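Local coordinates for protein HTH-type transcriptional repressor PhnF (Mycobacterium smegmatis, PDB 3F8M) that binds DNA as a transcriptional repressor, shutting off the phnDCE operon for phosphate uptake when phosphate is available in the cell, at residues R25-M30 / T73-P78; E41-F46 / E51-A56; Q82-G87 / T181-D186; V142-T147 / A192-L197; P155-T160 / A165-E170. All coordinates share one frame; numbering follows the deposited sequence. Where two conformers were deposited one is given.

Contacts 1 and 2 lie in the winged helix-turn-helix domain, their centres about 16 Å apart, with contact 2 nested inside the loop of chain that contact 1 closes. Contacts 3, 4 and 5 belong to the UTRA body. Contacts 2 and 5 are farthest apart, about 50 Å between centres, on opposite sides of the chain's centre. The segments of contacts 1 and 3 adjoin in sequence, with only residues 79-81 between them. In the UTRA body, contact 5 touches both its neighbours: M86 O of contact 3 lies 3.6 Å from Y168 CD2 of contact 5, and T147 CG2 of contact 4 lies 3.9 Å from L167 CD2. R211 ties D183 of contact 3 to Y168.

Contact 1. Residues R25-M30 / T73-P78; sequences RMLDGM and TVVARP
L27 of helix 15-29 and M30 just after it close on V75 of strand 72-75 in a small apolar contact inside the DNA-binding domain, where the first helix backs onto the wing. V75 is the buried partner, and both of its methyls are used. CG2 does most of the work: it sits 3.5 Å from L27 CD2 and 3.7 Å from M30 CB, wedged between the two side chains. CG1 adds a looser touch on the same leucine methyl, at 3.9 Å.

The approach differs on the two sides. L27 and V75 run past each other in opposite directions, and only the CD2 branch of the leucine makes the touch. Its chi1 of -93° lies well off a staggered value, which carries that branch to the strand although the CB does not point there. M30, by contrast, aims its CB at the strand. Its chain then folds back at chi3 (81°), so that SD and CE also stay within touch of V75 CG2, the methyl at 3.9 Å.

No hydrogen bond crosses between the segments. The backbone of V75 is hydrogen-bonded to G33 and D34 in the loop that follows the helix, and that of T73 to F36. On its other side the strand pairs with 66-69, V74 with E67, and the V74 side chain turns away from L27 and M30. A two-stranded antiparallel wing with V75 packed against the first helix fits the winged helix-turn-helix fold of GntR-family regulators.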
# COMPACT_ATOMS: atom_id res chain seq x y z
N ARG A 25 29.02 0.26 11.77
CA ARG A 25 30.00 1.31 12.04
C ARG A 25 30.48 1.99 10.76
O ARG A 25 30.63 3.22 10.72
CB ARG A 25 31.19 0.75 12.83
CG ARG A 25 32.21 1.81 13.28
CD ARG A 25 33.36 1.19 14.07
NE ARG A 25 32.91 0.41 15.23
CZ ARG A 25 32.63 -0.90 15.22
NH1 ARG A 25 32.76 -1.60 14.10
NH2 ARG A 25 32.22 -1.50 16.33
N MET A 26 30.75 1.21 9.71
CA MET A 26 31.10 1.83 8.42
C MET A 26 29.97 2.76 7.99
O MET A 26 30.22 3.95 7.72
CB MET A 26 31.39 0.79 7.34
CG MET A 26 32.76 0.16 7.45
SD MET A 26 32.81 -1.26 6.37
CE MET A 26 32.87 -0.50 4.75
N LEU A 27 28.75 2.23 7.99
CA LEU A 27 27.56 2.97 7.57
C LEU A 27 27.39 4.30 8.30
O LEU A 27 26.99 5.28 7.68
CB LEU A 27 26.29 2.13 7.69
CG LEU A 27 25.90 1.36 6.43
CD1 LEU A 27 24.69 0.49 6.72
CD2 LEU A 27 25.63 2.29 5.24
N ASP A 28 27.70 4.33 9.60
CA ASP A 28 27.62 5.60 10.37
C ASP A 28 28.49 6.73 9.80
O ASP A 28 28.14 7.91 9.89
CB ASP A 28 28.00 5.38 11.85
CG ASP A 28 27.82 6.65 12.69
OD1 ASP A 28 26.67 7.13 12.79
OD2 ASP A 28 28.82 7.19 13.22
N GLY A 29 29.64 6.35 9.24
CA GLY A 29 30.62 7.30 8.74
C GLY A 29 30.51 7.66 7.28
O GLY A 29 31.23 8.54 6.80
N MET A 30 29.65 6.98 6.54
CA MET A 30 29.56 7.19 5.11
C MET A 30 28.40 8.10 4.75
O MET A 30 27.50 8.31 5.57
CB MET A 30 29.43 5.85 4.37
CG MET A 30 30.63 4.90 4.58
SD MET A 30 30.33 3.16 4.17
CE MET A 30 30.55 3.14 2.37
N THR A 73 27.90 -1.91 -4.18
CA THR A 73 26.87 -1.67 -3.19
C THR A 73 27.12 -0.29 -2.62
O THR A 73 28.22 -0.03 -2.16
CB THR A 73 26.96 -2.76 -2.13
OG1 THR A 73 26.59 -4.01 -2.74
CG2 THR A 73 26.05 -2.47 -0.95
N VAL A 74 26.10 0.57 -2.64
CA VAL A 74 26.24 1.93 -2.12
C VAL A 74 25.28 2.25 -0.98
O VAL A 74 24.24 1.57 -0.83
CB VAL A 74 26.15 3.03 -3.21
CG1 VAL A 74 27.17 2.78 -4.33
CG2 VAL A 74 24.72 3.16 -3.76
N VAL A 75 25.62 3.27 -0.20
CA VAL A 75 24.79 3.71 0.92
C VAL A 75 23.50 4.30 0.30
O VAL A 75 23.56 5.01 -0.72
CB VAL A 75 25.57 4.73 1.78
CG1 VAL A 75 24.69 5.32 2.90
CG2 VAL A 75 26.79 4.04 2.42
N ALA A 76 22.34 3.98 0.88
CA ALA A 76 21.06 4.52 0.37
C ALA A 76 20.41 5.34 1.48
O ALA A 76 20.86 5.27 2.62
CB ALA A 76 20.12 3.38 -0.07
N ARG A 77 19.41 6.17 1.15
CA ARG A 77 18.56 6.75 2.19
C ARG A 77 17.40 5.78 2.40
O ARG A 77 16.67 5.48 1.45
CB ARG A 77 18.02 8.14 1.80
CG ARG A 77 17.31 8.84 2.97
CD ARG A 77 16.70 10.17 2.57
NE ARG A 77 17.67 11.24 2.54
CZ ARG A 77 18.16 11.75 1.42
NH1 ARG A 77 17.73 11.29 0.27
NH2 ARG A 77 19.06 12.72 1.45
N PRO A 78 17.26 5.24 3.61
CA PRO A 78 16.27 4.23 3.80
C PRO A 78 14.85 4.85 3.75
O PRO A 78 14.65 5.97 4.24
CB PRO A 78 16.57 3.68 5.20
CG PRO A 78 17.73 4.37 5.69
CD PRO A 78 18.02 5.54 4.85

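Contact 2. Residues E41-F46 / E51-A56; sequences EIAEQF and ETVRQA
V53 on helix 50-62 pushes its two methyls against I42 and A43 of helix 39-45. With CG1 anti to the backbone N (chi1 175°), that methyl lies on I42 alone, 3.8 Å from I42 CB, and also touches I42 CG2 and CD1. CG2 bridges the two partners: it lies 3.9 Å from I42 CG2 and comes down on the alanine, reaching the backbone itself at 3.5 Å from A43 CA, with A43 CB just beyond at 3.7 Å. The small alanine fits the close approach of the helices, 5.9 Å between A43 CA and V53 CA.

I42 lies obliquely across the valine. Its CG1 arm, beside the backbone N at chi1 -52°, continues fully extended to CD1, while CG2 meets the F46 ring at its edge, in plane. Q45 CG covers one face of that ring. On the other helix, R54 lays a guanidinium face over E51 CG and makes a salt bridge to E39.

All three touching residues are buried, and only van der Waals forces join them. This is consistent with close apolar packing of the two helices of the predicted helix-turn-helix, while the charged E41, E44, E51 and R54 stay exposed.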
# COMPACT_ATOMS: atom_id res chain seq x y z
N GLU A 41 37.35 -7.98 -0.28
CA GLU A 41 38.24 -7.17 0.55
C GLU A 41 37.71 -7.11 1.97
O GLU A 41 38.46 -7.30 2.95
CB GLU A 41 38.47 -5.75 -0.01
CG GLU A 41 39.16 -4.83 1.01
CD GLU A 41 39.75 -3.56 0.40
OE1 GLU A 41 39.37 -3.18 -0.73
OE2 GLU A 41 40.59 -2.94 1.09
N ILE A 42 36.41 -6.86 2.08
CA ILE A 42 35.78 -6.81 3.39
C ILE A 42 35.95 -8.15 4.13
O ILE A 42 36.32 -8.20 5.31
CB ILE A 42 34.25 -6.45 3.28
CG1 ILE A 42 34.04 -5.18 2.45
CG2 ILE A 42 33.65 -6.30 4.68
CD1 ILE A 42 32.55 -4.77 2.33
N ALA A 43 35.68 -9.24 3.42
CA ALA A 43 35.77 -10.55 4.05
C ALA A 43 37.16 -10.77 4.64
O ALA A 43 37.30 -11.18 5.81
CB ALA A 43 35.40 -11.64 3.04
N GLU A 44 38.18 -10.45 3.86
CA GLU A 44 39.57 -10.60 4.30
C GLU A 44 39.91 -9.66 5.47
O GLU A 44 40.59 -10.07 6.42
CB GLU A 44 40.54 -10.45 3.11
CG GLU A 44 40.18 -11.40 1.95
CD GLU A 44 41.35 -11.78 1.03
OE1 GLU A 44 42.30 -10.97 0.87
OE2 GLU A 44 41.30 -12.89 0.45
N GLN A 45 39.38 -8.43 5.42
CA GLN A 45 39.59 -7.45 6.49
C GLN A 45 39.10 -8.06 7.79
O GLN A 45 39.83 -8.05 8.77
CB GLN A 45 38.85 -6.13 6.17
CG GLN A 45 39.15 -4.98 7.13
CD GLN A 45 38.50 -3.64 6.73
OE1 GLN A 45 37.89 -3.51 5.66
NE2 GLN A 45 38.64 -2.63 7.58
N PHE A 46 37.92 -8.68 7.76
CA PHE A 46 37.30 -9.19 8.99
C PHE A 46 37.33 -10.73 9.22
O PHE A 46 36.52 -11.26 10.00
CB PHE A 46 35.88 -8.62 9.11
CG PHE A 46 35.84 -7.12 9.03
CD1 PHE A 46 36.43 -6.34 10.03
CD2 PHE A 46 35.24 -6.48 7.94
CE1 PHE A 46 36.43 -4.93 9.95
CE2 PHE A 46 35.22 -5.07 7.86
CZ PHE A 46 35.82 -4.30 8.87
N GLU A 51 31.03 -15.16 1.29
CA GLU A 51 29.58 -15.40 1.32
C GLU A 51 28.97 -14.81 2.60
O GLU A 51 27.77 -14.47 2.63
CB GLU A 51 29.24 -16.88 1.25
CG GLU A 51 29.61 -17.59 -0.07
CD GLU A 51 31.11 -17.89 -0.25
OE1 GLU A 51 31.91 -17.75 0.71
OE2 GLU A 51 31.48 -18.29 -1.37
N THR A 52 29.79 -14.68 3.64
CA THR A 52 29.33 -14.07 4.87
C THR A 52 29.13 -12.54 4.70
O THR A 52 28.15 -11.99 5.21
CB THR A 52 30.25 -14.38 6.04
OG1 THR A 52 30.38 -15.82 6.13
CG2 THR A 52 29.64 -13.85 7.34
N VAL A 53 30.05 -11.89 4.02
CA VAL A 53 29.92 -10.45 3.73
C VAL A 53 28.73 -10.27 2.78
O VAL A 53 27.87 -9.43 3.03
CB VAL A 53 31.22 -9.82 3.16
CG1 VAL A 53 31.01 -8.36 2.75
CG2 VAL A 53 32.35 -9.91 4.17
N ARG A 54 28.66 -11.09 1.74
CA ARG A 54 27.55 -11.03 0.76
C ARG A 54 26.20 -11.03 1.46
O ARG A 54 25.29 -10.26 1.13
CB ARG A 54 27.60 -12.24 -0.18
CG ARG A 54 26.61 -12.22 -1.37
CD ARG A 54 26.85 -13.45 -2.26
NE ARG A 54 28.29 -13.66 -2.45
CZ ARG A 54 28.85 -14.67 -3.10
NH1 ARG A 54 28.10 -15.62 -3.67
NH2 ARG A 54 30.18 -14.73 -3.18
N GLN A 55 26.06 -11.95 2.41
CA GLN A 55 24.82 -12.09 3.14
C GLN A 55 24.54 -10.88 4.04
O GLN A 55 23.40 -10.44 4.13
CB GLN A 55 24.89 -13.38 3.97
CG GLN A 55 23.73 -13.55 4.96
CD GLN A 55 22.39 -13.63 4.27
OE1 GLN A 55 22.30 -13.97 3.08
NE2 GLN A 55 21.32 -13.34 5.03
N ALA A 56 25.56 -10.36 4.72
CA ALA A 56 25.31 -9.20 5.58
C ALA A 56 24.89 -8.00 4.72
O ALA A 56 23.95 -7.26 5.09
CB ALA A 56 26.53 -8.87 6.43

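Contact 3. Residues Q82-G87 / T181-D186; sequences QPLGMG and TVDTID
L84 and M86, on the chain just after strand 80-83, lie over T181, D183 and I185 of strand 180-188, the outermost within this chain of the six-stranded antiparallel sheet of the UTRA domain. The chain runs roughly antiparallel to the strand, its 84-86 direction 152° from that of 181-185, yet with no hydrogen bond between the two segments. Side chains make the closest contacts, and the backbone of G85 lies against the strand too.

L84 and I185 reach for each other tip to tip, CD1 to CD1 at 3.6 Å, and I185 CD1 also lies 4.1 Å from L84 CD2. That second leucine methyl rests 3.7 Å from the carboxylate oxygen D183 OD2. Farther along, M86 and T181 slide past each other in opposite directions, M86 CG lying 3.8 Å from T181 CG2. That threonine has OG1 between the backbone N and carbonyl carbon (chi1 53°), which leaves CG2 to meet the methionine. G85 has backbone angles that call for glycine, phi being 144°.

One shell out, R211 NH2 on strand 206-214 satisfies D183 OD2, the oxygen beside L84 CD2, with a salt bridge, and also donates to G85 O, linking segment 82-87 to the sheet. Residues 181-185 pair with a strand of the second subunit in an antiparallel ladder, so the sheet continues through the dimer interface, and L84 packs on L84 of the second subunit. Next along the strand, D186 OD1 makes a salt bridge with K79 NZ and a hydrogen bond with T234 OG1, both of the second subunit.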
# COMPACT_ATOMS: atom_id res chain seq x y z
N GLN A 82 6.45 2.36 7.63
CA GLN A 82 5.36 2.70 8.50
C GLN A 82 4.27 1.63 8.58
O GLN A 82 3.67 1.28 7.56
CB GLN A 82 4.77 3.99 7.98
CG GLN A 82 3.53 4.42 8.66
CD GLN A 82 3.44 5.92 8.71
OE1 GLN A 82 3.25 6.48 9.77
NE2 GLN A 82 3.59 6.57 7.55
N PRO A 83 4.00 1.12 9.80
CA PRO A 83 2.91 0.17 10.02
C PRO A 83 1.58 0.83 9.63
O PRO A 83 1.39 2.03 9.89
CB PRO A 83 2.95 -0.09 11.52
CG PRO A 83 4.30 0.39 11.98
CD PRO A 83 4.65 1.51 11.07
N LEU A 84 0.69 0.08 8.97
CA LEU A 84 -0.66 0.58 8.76
C LEU A 84 -1.40 0.44 10.09
O LEU A 84 -1.28 -0.56 10.79
CB LEU A 84 -1.39 -0.14 7.61
CG LEU A 84 -1.03 0.28 6.18
CD1 LEU A 84 -1.59 -0.75 5.21
CD2 LEU A 84 -1.53 1.69 5.83
N GLY A 85 -2.10 1.48 10.49
CA GLY A 85 -2.83 1.43 11.77
C GLY A 85 -2.78 2.80 12.41
O GLY A 85 -2.66 3.80 11.70
N MET A 86 -2.80 2.82 13.74
CA MET A 86 -3.00 4.04 14.52
C MET A 86 -1.72 4.60 15.17
O MET A 86 -1.77 5.58 15.93
CB MET A 86 -4.12 3.79 15.55
CG MET A 86 -5.50 3.63 14.88
SD MET A 86 -6.73 2.57 15.72
CE MET A 86 -6.13 0.93 15.29
N GLY A 87 -0.58 3.98 14.85
CA GLY A 87 0.72 4.43 15.35
C GLY A 87 1.19 5.70 14.68
O GLY A 87 0.49 6.27 13.85
N THR A 181 -10.03 2.36 12.13
CA THR A 181 -9.62 3.05 10.89
C THR A 181 -10.03 2.27 9.64
O THR A 181 -10.14 1.02 9.69
CB THR A 181 -8.12 3.34 10.81
OG1 THR A 181 -7.37 2.14 11.03
CG2 THR A 181 -7.71 4.40 11.84
N VAL A 182 -10.27 3.00 8.56
CA VAL A 182 -10.61 2.43 7.23
C VAL A 182 -9.76 3.16 6.20
O VAL A 182 -9.95 4.39 5.97
CB VAL A 182 -12.13 2.59 6.88
CG1 VAL A 182 -12.46 1.93 5.56
CG2 VAL A 182 -13.02 1.98 7.96
N ASP A 183 -8.80 2.44 5.62
CA ASP A 183 -7.85 3.00 4.68
C ASP A 183 -8.18 2.52 3.26
O ASP A 183 -8.64 1.37 3.08
CB ASP A 183 -6.44 2.52 4.96
CG ASP A 183 -5.73 3.33 6.03
OD1 ASP A 183 -5.85 4.57 6.07
OD2 ASP A 183 -4.97 2.70 6.81
N THR A 184 -7.94 3.40 2.29
CA THR A 184 -7.76 2.97 0.90
C THR A 184 -6.35 3.38 0.50
O THR A 184 -5.85 4.46 0.88
CB THR A 184 -8.78 3.58 -0.07
OG1 THR A 184 -8.63 4.99 -0.11
CG2 THR A 184 -10.21 3.22 0.33
N ILE A 185 -5.69 2.53 -0.26
CA ILE A 185 -4.35 2.82 -0.70
C ILE A 185 -4.37 2.70 -2.20
O ILE A 185 -4.79 1.64 -2.72
CB ILE A 185 -3.33 1.79 -0.17
CG1 ILE A 185 -3.32 1.78 1.36
CG2 ILE A 185 -1.98 2.13 -0.76
CD1 ILE A 185 -2.63 0.54 2.04
N ASP A 186 -3.90 3.74 -2.88
CA ASP A 186 -3.84 3.80 -4.32
C ASP A 186 -2.47 4.28 -4.73
O ASP A 186 -1.73 4.82 -3.88
CB ASP A 186 -4.91 4.76 -4.88
CG ASP A 186 -6.31 4.16 -4.81
OD1 ASP A 186 -6.58 3.25 -5.64
OD2 ASP A 186 -7.13 4.59 -3.94

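Contact 4. Residues V142-T147 / A192-L197; sequences VGLETT and AREAAL
E194 is gripped at both carboxylate oxygens, OE2 by a salt bridge to R225 NH1 and OE1 by a hydrogen bond to a residue adjoining its segment, while its CG rests on L144. The polar end of E194 is thus satisfied while its CG offers an apolar surface to L144. L144 CD2 lies 4.0 Å from E194 CG, the two side chains crossing at about a right angle.

L144 is the strand's sole contribution. Its CG stands anti to the backbone N (chi1 170°), pointing the isobutyl group at the helix, where both methyls find L197 as well. L144 CD1 and L197 CD1 are 4.1 Å apart, and CD2 comes equally near. L197 CD1 has a second task, for it sits over the centre of the R193 guanidinium, 3.8 Å above the plane. Just before L144, V142 and G143 both face L135 and form a classic beta bulge.

Neighbouring polar groups fix the guanidinium. R193 NH2 makes a salt bridge to E132 OE1, and T146 OG1 is hydrogen-bonded to E132 OE2, so one glutamate of strand 127-137 links the helix with the strand. D191 OD1 accepts from E194 N at the helix start.

Helix 192-198 thus lies on one face of the UTRA sheet, over strand 140-150, which has strands 127-137 and 220-229 as its neighbours.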
# COMPACT_ATOMS: atom_id res chain seq x y z
N VAL A 142 8.78 13.98 2.41
CA VAL A 142 8.25 12.62 2.30
C VAL A 142 6.80 12.61 1.84
O VAL A 142 6.41 11.81 0.97
CB VAL A 142 8.40 11.86 3.63
CG1 VAL A 142 7.63 10.55 3.63
CG2 VAL A 142 9.89 11.64 3.91
N GLY A 143 5.99 13.53 2.35
CA GLY A 143 4.55 13.39 2.05
C GLY A 143 3.76 14.60 2.49
O GLY A 143 4.25 15.43 3.23
N LEU A 144 2.55 14.70 1.95
CA LEU A 144 1.63 15.81 2.25
C LEU A 144 0.37 15.18 2.84
O LEU A 144 -0.27 14.28 2.22
CB LEU A 144 1.34 16.56 0.94
CG LEU A 144 0.20 17.60 1.00
CD1 LEU A 144 0.71 18.83 1.75
CD2 LEU A 144 -0.32 18.02 -0.35
N GLU A 145 0.03 15.65 4.04
CA GLU A 145 -1.04 15.10 4.86
C GLU A 145 -2.11 16.18 4.99
O GLU A 145 -1.78 17.27 5.46
CB GLU A 145 -0.46 14.86 6.24
CG GLU A 145 -1.41 14.21 7.24
CD GLU A 145 -0.86 14.26 8.63
OE1 GLU A 145 -0.65 15.41 9.17
OE2 GLU A 145 -0.64 13.12 9.17
N THR A 146 -3.33 15.88 4.56
CA THR A 146 -4.43 16.86 4.59
C THR A 146 -5.50 16.23 5.43
O THR A 146 -6.09 15.21 5.04
CB THR A 146 -4.90 17.11 3.16
OG1 THR A 146 -3.77 17.49 2.33
CG2 THR A 146 -6.02 18.23 3.12
N THR A 147 -5.74 16.80 6.62
CA THR A 147 -6.67 16.18 7.55
C THR A 147 -7.87 17.12 7.64
O THR A 147 -7.68 18.29 7.89
CB THR A 147 -6.07 16.01 8.94
OG1 THR A 147 -4.90 15.17 8.85
CG2 THR A 147 -7.08 15.33 9.92
N ALA A 192 0.78 19.91 -9.93
CA ALA A 192 1.84 20.92 -9.90
C ALA A 192 2.18 21.43 -8.47
O ALA A 192 3.35 21.59 -8.10
CB ALA A 192 1.51 22.10 -10.86
N ARG A 193 1.15 21.64 -7.66
CA ARG A 193 1.37 22.08 -6.31
C ARG A 193 2.04 20.99 -5.47
O ARG A 193 2.94 21.28 -4.70
CB ARG A 193 0.05 22.47 -5.67
CG ARG A 193 0.23 22.88 -4.23
CD ARG A 193 -1.08 23.40 -3.64
NE ARG A 193 -0.86 23.84 -2.26
CZ ARG A 193 -1.43 23.30 -1.20
NH1 ARG A 193 -2.31 22.32 -1.38
NH2 ARG A 193 -1.14 23.76 0.03
N GLU A 194 1.54 19.76 -5.58
CA GLU A 194 2.05 18.65 -4.76
C GLU A 194 3.54 18.38 -5.10
O GLU A 194 4.37 18.06 -4.21
CB GLU A 194 1.21 17.40 -4.97
CG GLU A 194 -0.25 17.50 -4.36
CD GLU A 194 -1.20 16.44 -4.90
OE1 GLU A 194 -0.97 15.90 -6.00
OE2 GLU A 194 -2.20 16.12 -4.20
N ALA A 195 3.84 18.51 -6.38
CA ALA A 195 5.20 18.30 -6.85
C ALA A 195 6.11 19.36 -6.27
O ALA A 195 7.16 19.01 -5.72
CB ALA A 195 5.24 18.31 -8.37
N ALA A 196 5.69 20.63 -6.29
CA ALA A 196 6.48 21.70 -5.71
C ALA A 196 6.70 21.55 -4.19
O ALA A 196 7.83 21.83 -3.69
CB ALA A 196 5.87 23.07 -6.04
N LEU A 197 5.66 21.09 -3.48
CA LEU A 197 5.75 20.89 -2.01
C LEU A 197 6.67 19.74 -1.67
O LEU A 197 7.31 19.74 -0.62
CB LEU A 197 4.36 20.57 -1.42
CG LEU A 197 3.47 21.82 -1.41
CD1 LEU A 197 1.98 21.38 -1.15
CD2 LEU A 197 3.98 22.80 -0.38

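Contact 5. Residues P155-T160 / A165-E170; sequences PGLRET and ASLYAE
Helices 157-160 and 167-173, two short helices joined by a brief loop beside the UTRA sheet, meet through L157 and T160 on the first and L167 and E170 on the second. One hydrogen bond crosses the contact: T160 OG1 donates to E170 OE2 at 2.6 Å. The hydroxyl comes from above the carboxylate, 51° out of its plane. It occupies the crowded position between its backbone N and carbonyl carbon. R174, just after the second helix, reaches T160 and P155 of the other segment as well as E170: NH2 bonds to T160 OG1, NH1 to P155 O, and NE makes a salt bridge to E170 OE2, which probably keeps the glutamate ionised.

Apolar contacts accompany it. L157 CD1 rides along the glutamate stem, 3.6 Å from E170 CG, the two side chains passing in opposite directions. A bend at chi2 (74°) in E170 turns the carboxylate back to T160 while CG stays over the leucine. The other branch, L157 CD2, meets L167 CD1 at 4.1 Å, their side chains crossing at about a right angle. L157 also touches W107, L129 and L149 on the sheet.

S166 is the N-cap of the second helix, its OG accepting from A169 N at 3.1 Å. Short helices seated on the strands of an antiparallel sheet are in keeping with the chorismate lyase-like fold of UTRA domains.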
# COMPACT_ATOMS: atom_id res chain seq x y z
N PRO A 155 -12.88 22.28 19.80
CA PRO A 155 -12.63 23.69 20.07
C PRO A 155 -11.22 23.92 20.63
O PRO A 155 -10.65 23.08 21.36
CB PRO A 155 -13.73 24.08 21.12
CG PRO A 155 -14.09 22.80 21.76
CD PRO A 155 -13.93 21.72 20.66
N GLY A 156 -10.66 25.05 20.24
CA GLY A 156 -9.37 25.49 20.71
C GLY A 156 -8.21 24.76 20.02
O GLY A 156 -7.05 25.05 20.31
N LEU A 157 -8.51 23.84 19.11
CA LEU A 157 -7.43 23.01 18.54
C LEU A 157 -6.24 23.81 18.08
O LEU A 157 -5.11 23.46 18.39
CB LEU A 157 -7.91 22.10 17.40
CG LEU A 157 -6.79 21.13 16.98
CD1 LEU A 157 -6.50 20.16 18.12
CD2 LEU A 157 -7.23 20.39 15.72
N ARG A 158 -6.46 24.87 17.32
CA ARG A 158 -5.32 25.73 16.95
C ARG A 158 -4.52 26.31 18.12
O ARG A 158 -3.31 26.55 17.98
CB ARG A 158 -5.74 26.81 15.99
CG ARG A 158 -5.92 26.24 14.62
CD ARG A 158 -6.43 27.24 13.67
NE ARG A 158 -7.88 27.17 13.65
CZ ARG A 158 -8.65 27.74 12.72
NH1 ARG A 158 -8.12 28.43 11.71
NH2 ARG A 158 -9.97 27.60 12.82
N GLU A 159 -5.19 26.50 19.26
CA GLU A 159 -4.57 27.00 20.49
C GLU A 159 -3.82 25.91 21.25
O GLU A 159 -2.70 26.11 21.68
CB GLU A 159 -5.64 27.55 21.46
CG GLU A 159 -6.33 28.82 21.05
CD GLU A 159 -7.27 29.34 22.14
OE1 GLU A 159 -8.51 29.29 21.92
OE2 GLU A 159 -6.77 29.77 23.21
N THR A 160 -4.46 24.76 21.46
CA THR A 160 -3.87 23.72 22.25
C THR A 160 -2.85 22.87 21.48
O THR A 160 -2.01 22.19 22.11
CB THR A 160 -4.92 22.78 22.84
OG1 THR A 160 -5.39 21.88 21.82
CG2 THR A 160 -6.08 23.56 23.49
N ALA A 165 3.62 18.29 16.13
CA ALA A 165 3.46 17.10 16.93
C ALA A 165 2.40 16.15 16.38
O ALA A 165 1.77 16.42 15.36
CB ALA A 165 3.13 17.50 18.39
N SER A 166 2.20 15.01 17.03
CA SER A 166 1.20 14.05 16.55
C SER A 166 -0.22 14.58 16.83
O SER A 166 -0.58 14.84 17.98
CB SER A 166 1.41 12.68 17.21
OG SER A 166 0.23 11.91 17.13
N LEU A 167 -1.03 14.72 15.78
CA LEU A 167 -2.44 15.08 15.96
C LEU A 167 -3.18 13.94 16.69
O LEU A 167 -4.11 14.19 17.50
CB LEU A 167 -3.11 15.34 14.60
CG LEU A 167 -4.57 15.79 14.61
CD1 LEU A 167 -4.79 17.10 15.43
CD2 LEU A 167 -5.07 15.95 13.18
N TYR A 168 -2.78 12.69 16.45
CA TYR A 168 -3.48 11.59 17.11
C TYR A 168 -3.31 11.66 18.64
O TYR A 168 -4.25 11.40 19.41
CB TYR A 168 -2.97 10.25 16.58
CG TYR A 168 -3.55 9.85 15.22
CD1 TYR A 168 -4.09 10.80 14.35
CD2 TYR A 168 -3.51 8.52 14.79
CE1 TYR A 168 -4.61 10.44 13.12
CE2 TYR A 168 -4.01 8.16 13.54
CZ TYR A 168 -4.57 9.12 12.72
OH TYR A 168 -5.09 8.74 11.50
N ALA A 169 -2.12 12.06 19.08
CA ALA A 169 -1.87 12.19 20.53
C ALA A 169 -2.72 13.32 21.11
O ALA A 169 -3.30 13.20 22.20
CB ALA A 169 -0.36 12.44 20.80
N GLU A 170 -2.84 14.41 20.35
CA GLU A 170 -3.68 15.52 20.78
C GLU A 170 -5.14 15.12 20.87
O GLU A 170 -5.84 15.51 21.81
CB GLU A 170 -3.51 16.73 19.85
CG GLU A 170 -4.55 17.85 20.10
CD GLU A 170 -4.29 18.63 21.38
OE1 GLU A 170 -3.14 18.57 21.85
OE2 GLU A 170 -5.20 19.31 21.89